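Local coordinates for protein putrescine aminotransferase (PDB 6GWI) that probably catalyses pyridoxal-5'-phosphate-dependent transfer of amino groups, with amines such as putrescine as likely donors, as a class-III aminotransferase, at residues Phe112-Gly117 with His316-Ser321; Glu119-Val124 with Leu280-Lys285. One frame throughout, in Å; residues are numbered along the deposited sequence.

Interaction 1 (Phe112-Gly117 with His316-Ser321). With PLP (pyridoxal-5'-phosphate), chain D; PLP (pyridoxal-5'-phosphate), chain C.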
loop_
_atom_site.group_PDB
_atom_site.type_symbol
_atom_site.label_atom_id
_atom_site.label_comp_id
_atom_site.label_asym_id
_atom_site.label_seq_id
_atom_site.Cartn_x
_atom_site.Cartn_y
_atom_site.Cartn_z
ATOM N N PHE B 112 14.115 1.827 -1.026
ATOM C CA PHE B 112 13.202 1.636 0.093
ATOM C C PHE B 112 11.979 0.906 -0.449
ATOM O O PHE B 112 11.327 1.396 -1.378
ATOM C CB PHE B 112 12.808 2.977 0.711
ATOM C CG PHE B 112 12.034 2.854 1.995
ATOM C CD1 PHE B 112 10.709 2.444 1.985
ATOM C CD2 PHE B 112 12.622 3.170 3.209
ATOM C CE1 PHE B 112 9.991 2.334 3.164
ATOM C CE2 PHE B 112 11.906 3.064 4.389
ATOM C CZ PHE B 112 10.589 2.647 4.366
ATOM N N PHE B 113 11.681 -0.262 0.105
ATOM C CA PHE B 113 10.608 -1.086 -0.432
ATOM C C PHE B 113 9.257 -0.687 0.148
ATOM O O PHE B 113 9.145 -0.280 1.307
ATOM C CB PHE B 113 10.873 -2.570 -0.162
ATOM C CG PHE B 113 12.013 -3.134 -0.963
ATOM C CD1 PHE B 113 11.929 -3.229 -2.342
ATOM C CD2 PHE B 113 13.164 -3.573 -0.336
ATOM C CE1 PHE B 113 12.976 -3.748 -3.080
ATOM C CE2 PHE B 113 14.212 -4.091 -1.069
ATOM C CZ PHE B 113 14.116 -4.182 -2.441
ATOM N N THR B 114 8.228 -0.796 -0.695
ATOM C CA THR B 114 6.844 -0.580 -0.302
ATOM C C THR B 114 5.995 -1.673 -0.943
ATOM O O THR B 114 6.509 -2.565 -1.625
ATOM C CB THR B 114 6.331 0.801 -0.730
ATOM O OG1 THR B 114 6.227 0.853 -2.158
ATOM C CG2 THR B 114 7.267 1.890 -0.262
ATOM N N GLY B 115 4.682 -1.581 -0.757
ATOM C CA GLY B 115 3.775 -2.553 -1.332
ATOM C C GLY B 115 3.131 -2.129 -2.636
ATOM O O GLY B 115 2.628 -2.977 -3.380
ATOM N N SER B 116 3.147 -0.828 -2.930
ATOM C CA SER B 116 2.397 -0.275 -4.047
ATOM C C SER B 116 3.097 0.971 -4.571
ATOM O O SER B 116 3.996 1.523 -3.931
ATOM C CB SER B 116 0.968 0.092 -3.638
ATOM O OG SER B 116 0.999 1.106 -2.649
ATOM N N GLY B 117 2.663 1.412 -5.753
ATOM C CA GLY B 117 3.133 2.682 -6.278
ATOM C C GLY B 117 2.646 3.868 -5.472
ATOM O O GLY B 117 3.355 4.870 -5.350
ATOM N N HIS B 316 9.313 5.530 9.310
ATOM C CA HIS B 316 8.525 5.326 8.107
ATOM C C HIS B 316 8.688 3.885 7.651
ATOM O O HIS B 316 9.774 3.314 7.767
ATOM C CB HIS B 316 8.967 6.279 6.990
ATOM C CG HIS B 316 8.182 6.117 5.730
ATOM N ND1 HIS B 316 6.918 6.640 5.573
ATOM C CD2 HIS B 316 8.466 5.467 4.577
ATOM C CE1 HIS B 316 6.461 6.332 4.374
ATOM N NE2 HIS B 316 7.379 5.616 3.750
ATOM N N GLY B 317 7.610 3.308 7.149
ATOM C CA GLY B 317 7.688 2.000 6.522
ATOM C C GLY B 317 6.415 1.210 6.729
ATOM O O GLY B 317 5.511 1.606 7.460
ATOM N N PHE B 318 6.363 0.058 6.060
ATOM C CA PHE B 318 5.156 -0.754 6.000
ATOM C C PHE B 318 5.454 -2.196 6.379
ATOM O O PHE B 318 6.514 -2.735 6.048
ATOM C CB PHE B 318 4.546 -0.679 4.595
ATOM C CG PHE B 318 4.361 0.731 4.104
ATOM C CD1 PHE B 318 3.221 1.452 4.427
ATOM C CD2 PHE B 318 5.349 1.350 3.354
ATOM C CE1 PHE B 318 3.063 2.758 3.988
ATOM C CE2 PHE B 318 5.196 2.656 2.918
ATOM C CZ PHE B 318 4.053 3.356 3.233
ATOM N N THR B 319 4.496 -2.813 7.071
ATOM C CA THR B 319 4.587 -4.205 7.493
ATOM C C THR B 319 5.111 -5.091 6.369
ATOM O O THR B 319 5.985 -5.936 6.591
ATOM C CB THR B 319 3.210 -4.692 7.967
ATOM O OG1 THR B 319 2.799 -3.945 9.120
ATOM C CG2 THR B 319 3.246 -6.160 8.319
ATOM N N TYR B 320 4.600 -4.896 5.158
ATOM C CA TYR B 320 4.951 -5.742 4.025
ATOM C C TYR B 320 6.049 -5.137 3.156
ATOM O O TYR B 320 6.272 -5.610 2.035
ATOM C CB TYR B 320 3.694 -6.040 3.205
ATOM C CG TYR B 320 2.665 -6.853 3.978
ATOM C CD1 TYR B 320 3.058 -7.928 4.768
ATOM C CD2 TYR B 320 1.308 -6.542 3.930
ATOM C CE1 TYR B 320 2.136 -8.676 5.481
ATOM C CE2 TYR B 320 0.373 -7.289 4.643
ATOM C CZ TYR B 320 0.797 -8.356 5.414
ATOM O OH TYR B 320 -0.113 -9.105 6.126
ATOM N N SER B 321 6.741 -4.110 3.647
ATOM C CA SER B 321 7.940 -3.621 2.977
ATOM C C SER B 321 8.942 -4.755 2.821
ATOM O O SER B 321 9.316 -5.402 3.806
ATOM C CB SER B 321 8.575 -2.477 3.764
ATOM O OG SER B 321 7.769 -1.316 3.752
HETATM N N1 PLP D . 2.177 6.292 -10.212
HETATM C C2 PLP D . 1.829 6.027 -11.520
HETATM C C2A PLP D . 2.520 6.759 -12.639
HETATM C C3 PLP D . 0.844 5.082 -11.796
HETATM O O3 PLP D . 0.515 4.834 -13.103
HETATM C C4 PLP D . 0.205 4.387 -10.764
HETATM C C4A PLP D . -0.311 3.005 -11.068
HETATM C C5 PLP D . 0.565 4.677 -9.445
HETATM C C6 PLP D . 1.550 5.624 -9.179
HETATM C C5A PLP D . -0.093 3.979 -8.274
HETATM O O4P PLP D . 0.381 2.663 -8.102
HETATM P P PLP D . -0.495 1.648 -7.209
HETATM O O1P PLP D . -0.648 2.214 -5.817
HETATM O O2P PLP D . 0.195 0.305 -7.171
HETATM O O3P PLP D . -1.855 1.495 -7.839
HETATM N N1 PLP C . -3.089 0.211 11.788
HETATM C C2 PLP C . -2.592 -0.522 12.842
HETATM C C2A PLP C . -3.383 -0.594 14.117
HETATM C C3 PLP C . -1.370 -1.185 12.715
HETATM O O3 PLP C . -0.885 -1.908 13.774
HETATM C C4 PLP C . -0.647 -1.115 11.520
HETATM C C4A PLP C . 0.339 -2.208 11.197
HETATM C C5 PLP C . -1.168 -0.365 10.467
HETATM C C6 PLP C . -2.384 0.291 10.604
HETATM C C5A PLP C . -0.419 -0.247 9.159
HETATM O O4P PLP C . -0.481 -1.429 8.391
HETATM P P PLP C . 0.621 -1.642 7.232
HETATM O O1P PLP C . 1.986 -1.732 7.879
HETATM O O2P PLP C . 0.575 -0.461 6.285
HETATM O O3P PLP C . 0.316 -2.931 6.497
HETATM O O HOH W 1 7.955 -4.573 -0.619
#

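Interaction 2 (Glu119-Val124 with Leu280-Lys285). With PLP (pyridoxal-5'-phosphate), chain D.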
loop_
_atom_site.group_PDB
_atom_site.type_symbol
_atom_site.label_atom_id
_atom_site.label_comp_id
_atom_site.label_asym_id
_atom_site.label_seq_id
_atom_site.Cartn_x
_atom_site.Cartn_y
_atom_site.Cartn_z
ATOM N N GLU B 119 2.032 3.902 -2.085
ATOM C CA GLU B 119 2.884 3.971 -0.901
ATOM C C GLU B 119 4.281 4.457 -1.255
ATOM O O GLU B 119 4.940 5.111 -0.438
ATOM C CB GLU B 119 2.964 2.603 -0.224
ATOM C CG GLU B 119 1.682 2.156 0.451
ATOM C CD GLU B 119 1.790 0.748 1.006
ATOM O OE1 GLU B 119 0.886 0.333 1.756
ATOM O OE2 GLU B 119 2.787 0.060 0.699
ATOM N N ALA B 120 4.758 4.122 -2.453
ATOM C CA ALA B 120 6.035 4.650 -2.913
ATOM C C ALA B 120 5.988 6.168 -3.021
ATOM O O ALA B 120 6.946 6.854 -2.648
ATOM C CB ALA B 120 6.405 4.025 -4.256
ATOM N N ASN B 121 4.878 6.718 -3.519
ATOM C CA ASN B 121 4.793 8.173 -3.611
ATOM C C ASN B 121 4.615 8.817 -2.236
ATOM O O ASN B 121 5.129 9.919 -2.016
ATOM C CB ASN B 121 3.684 8.581 -4.580
ATOM C CG ASN B 121 4.152 8.554 -6.033
ATOM O OD1 ASN B 121 5.079 9.273 -6.412
ATOM N ND2 ASN B 121 3.523 7.715 -6.846
ATOM N N ASP B 122 3.943 8.144 -1.290
ATOM C CA ASP B 122 3.955 8.623 0.093
ATOM C C ASP B 122 5.373 8.649 0.647
ATOM O O ASP B 122 5.759 9.585 1.358
ATOM C CB ASP B 122 3.089 7.744 1.000
ATOM C CG ASP B 122 1.609 7.919 0.755
ATOM O OD1 ASP B 122 1.121 7.411 -0.278
ATOM O OD2 ASP B 122 0.937 8.555 1.598
ATOM N N THR B 123 6.143 7.594 0.373
ATOM C CA THR B 123 7.539 7.554 0.789
ATOM C C THR B 123 8.315 8.710 0.172
ATOM O O THR B 123 9.077 9.404 0.856
ATOM C CB THR B 123 8.151 6.214 0.372
ATOM O OG1 THR B 123 7.313 5.139 0.823
ATOM C CG2 THR B 123 9.553 6.044 0.942
ATOM N N VAL B 124 8.121 8.935 -1.130
ATOM C CA VAL B 124 8.746 10.067 -1.811
ATOM C C VAL B 124 8.449 11.363 -1.070
ATOM O O VAL B 124 9.346 12.174 -0.815
ATOM C CB VAL B 124 8.262 10.137 -3.271
ATOM C CG1 VAL B 124 8.526 11.520 -3.871
ATOM C CG2 VAL B 124 8.927 9.055 -4.104
ATOM N N LEU B 280 14.759 10.776 -6.945
ATOM C CA LEU B 280 13.931 9.691 -6.440
ATOM C C LEU B 280 13.103 9.133 -7.584
ATOM O O LEU B 280 12.693 9.856 -8.490
ATOM C CB LEU B 280 13.017 10.171 -5.309
ATOM C CG LEU B 280 13.695 10.853 -4.119
ATOM C CD1 LEU B 280 12.677 11.629 -3.303
ATOM C CD2 LEU B 280 14.406 9.832 -3.244
ATOM N N MET B 281 12.852 7.816 -7.534
ATOM C CA MET B 281 12.063 7.138 -8.555
ATOM C C MET B 281 11.157 6.109 -7.888
ATOM O O MET B 281 11.626 5.038 -7.472
ATOM C CB MET B 281 12.949 6.461 -9.603
ATOM C CG MET B 281 13.743 7.409 -10.497
ATOM S SD MET B 281 14.578 6.567 -11.868
ATOM C CE MET B 281 15.508 5.324 -10.981
ATOM N N PRO B 282 9.866 6.404 -7.747
ATOM C CA PRO B 282 8.932 5.362 -7.308
ATOM C C PRO B 282 8.695 4.344 -8.413
ATOM O O PRO B 282 8.741 4.657 -9.606
ATOM C CB PRO B 282 7.654 6.136 -6.961
ATOM C CG PRO B 282 7.754 7.422 -7.702
ATOM C CD PRO B 282 9.220 7.725 -7.871
ATOM N N ILE B 283 8.469 3.097 -7.996
ATOM C CA ILE B 283 8.306 1.984 -8.922
ATOM C C ILE B 283 7.296 0.999 -8.353
ATOM O O ILE B 283 7.072 0.930 -7.143
ATOM C CB ILE B 283 9.653 1.269 -9.197
ATOM C CG1 ILE B 283 10.309 0.872 -7.873
ATOM C CG2 ILE B 283 10.562 2.154 -10.034
ATOM C CD1 ILE B 283 11.545 0.014 -8.041
ATOM N N ALA B 284 6.683 0.229 -9.254
ATOM C CA ALA B 284 5.785 -0.870 -8.914
ATOM C C ALA B 284 5.366 -1.554 -10.215
ATOM O O ALA B 284 6.158 -1.629 -11.160
ATOM C CB ALA B 284 4.569 -0.380 -8.132
ATOM N N LYS B 285 4.122 -2.031 -10.281
ATOM C CA LYS B 285 3.558 -2.600 -11.504
ATOM C C LYS B 285 4.509 -3.590 -12.171
ATOM O O LYS B 285 4.598 -4.745 -11.741
ATOM C CB LYS B 285 3.155 -1.473 -12.465
ATOM C CG LYS B 285 1.878 -0.743 -12.014
ATOM C CD LYS B 285 1.366 0.262 -13.040
ATOM C CE LYS B 285 -0.002 0.859 -12.655
ATOM N NZ LYS B 285 0.068 2.098 -11.810
HETATM N N1 PLP D . 2.177 6.292 -10.212
HETATM C C2 PLP D . 1.829 6.027 -11.520
HETATM C C2A PLP D . 2.520 6.759 -12.639
HETATM C C3 PLP D . 0.844 5.082 -11.796
HETATM O O3 PLP D . 0.515 4.834 -13.103
HETATM C C4 PLP D . 0.205 4.387 -10.764
HETATM C C4A PLP D . -0.311 3.005 -11.068
HETATM C C5 PLP D . 0.565 4.677 -9.445
HETATM C C6 PLP D . 1.550 5.624 -9.179
HETATM C C5A PLP D . -0.093 3.979 -8.274
HETATM O O4P PLP D . 0.381 2.663 -8.102
HETATM P P PLP D . -0.495 1.648 -7.209
HETATM O O1P PLP D . -0.648 2.214 -5.817
HETATM O O2P PLP D . 0.195 0.305 -7.171
HETATM O O3P PLP D . -1.855 1.495 -7.839
#

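Interaction 1 (Phe112-Gly117 with His316-Ser321)
Ser321 OG sits between two backbone groups: it takes the N-H of Phe318 at 3.0 Å, bent to 140°, and lies 3.0 Å from the carbonyl O of Phe113, a hydrogen bond if the hydroxyl proton is spent there and not on a competing acceptor. With the hydroxyl anti to its own carbonyl carbon (chi1 -68°), the serine would link the end of strand 108-114 to the type I turn Phe318-Ser321. Beyond it, Phe112 CZ comes to 3.5 Å from His316 CD2, the two rings inclined at 44°. Gly317 takes up backbone angles open in practice to glycine, and its CA meets the Phe112 ring at its edge. His316 ND1 is hydrogen-bonded to Arg126, outside the two segments. Nearby, Thr114 CG2 lies 3.9 Å from Phe318 CE2, the two side chains running side by side, and Thr114 OG1 bonds back to Ser116 O.

Each segment also carries a cofactor bond. Gly117 N, beginning the helix that Ser116 N-caps, binds O2P of one PLP at 3.1 Å; Thr319 grips O1P of the other subunit's PLP through N (2.8 Å) and OG1 (2.7 Å). Such phosphate cups, built from a helix N-terminus of one chain and a loop of its partner, are characteristic of dimeric fold-type I aminotransferases.

Interaction 2 (Glu119-Val124 with Leu280-Lys285)
Pro282 lays its ring against one side of helix 117-134 and meets three residues there. Its CB rests on the methyl of Ala120 at 3.7 Å, its CG is 3.5 Å from Asn121 OD1, and its CD comes to 4.0 Å from Val124 CG2. Val124 has CG1 anti to the backbone N (chi1 162°), which sends its two methyls to different neighbours: CG2 reaches Pro282, the valine side chain lying roughly perpendicular to that of the proline, while CG1 reaches Leu280 CD1, where the two side chains run past one another in opposing senses, a loose touch at 4.2 Å. No hydrogen bond links the two segments.

Helix segment 119-124 and strand 280-283 run nearly antiparallel, at 162°, with their axes 7.8 Å apart. This is helix-on-sheet packing in the large domain of a fold-type I PLP enzyme, and the chain leaving the strand carries Lys285 to the cofactor, its NZ bonded covalently to C4A of PLP, consistent with the internal aldimine; the lysine chain is extended until it bends at chi4 (89°) to bring NZ to the cofactor.

Asn121 serves both the packing and the pocket. Its OD1, buried under Pro282, has no polar partner in the model, whereas ND2 is hydrogen-bonded to Asp256 OD2 and lies 3.7 Å from C6 of PLP. Asp256 also belongs to the cofactor pocket, and in relatives the equivalent aspartate pairs with the pyridine nitrogen, so Asn121 probably helps position that aspartate. Away from the strand, Glu119 O accepts from both Thr123 N and Thr123 OG1 (2.7 Å), which reach it from opposite faces of the carbonyl plane.

How the interactions relate
Both contacts are buried, and both reach the chain's own PLP. Interaction 1 works at the dimer interface, where one possible hydroxyl bond joins aromatic and apolar touches and further polar bonds go to the phosphates of both cofactors; interaction 2 lies deeper in the chain and is almost wholly apolar between its segments. They share the sheet, since strands 108-114 and 280-283 flank strand 295-300, and helix 117-134 follows directly on the first of these. The contacts touch where His316 NE2 approaches Thr123 OG1 at 3.0 Å, probably a hydrogen bond, and where Thr114 CG2 packs on the same hydroxyl. Near the phosphate, Gly117 N lies 3.5 Å from Ala284 CB.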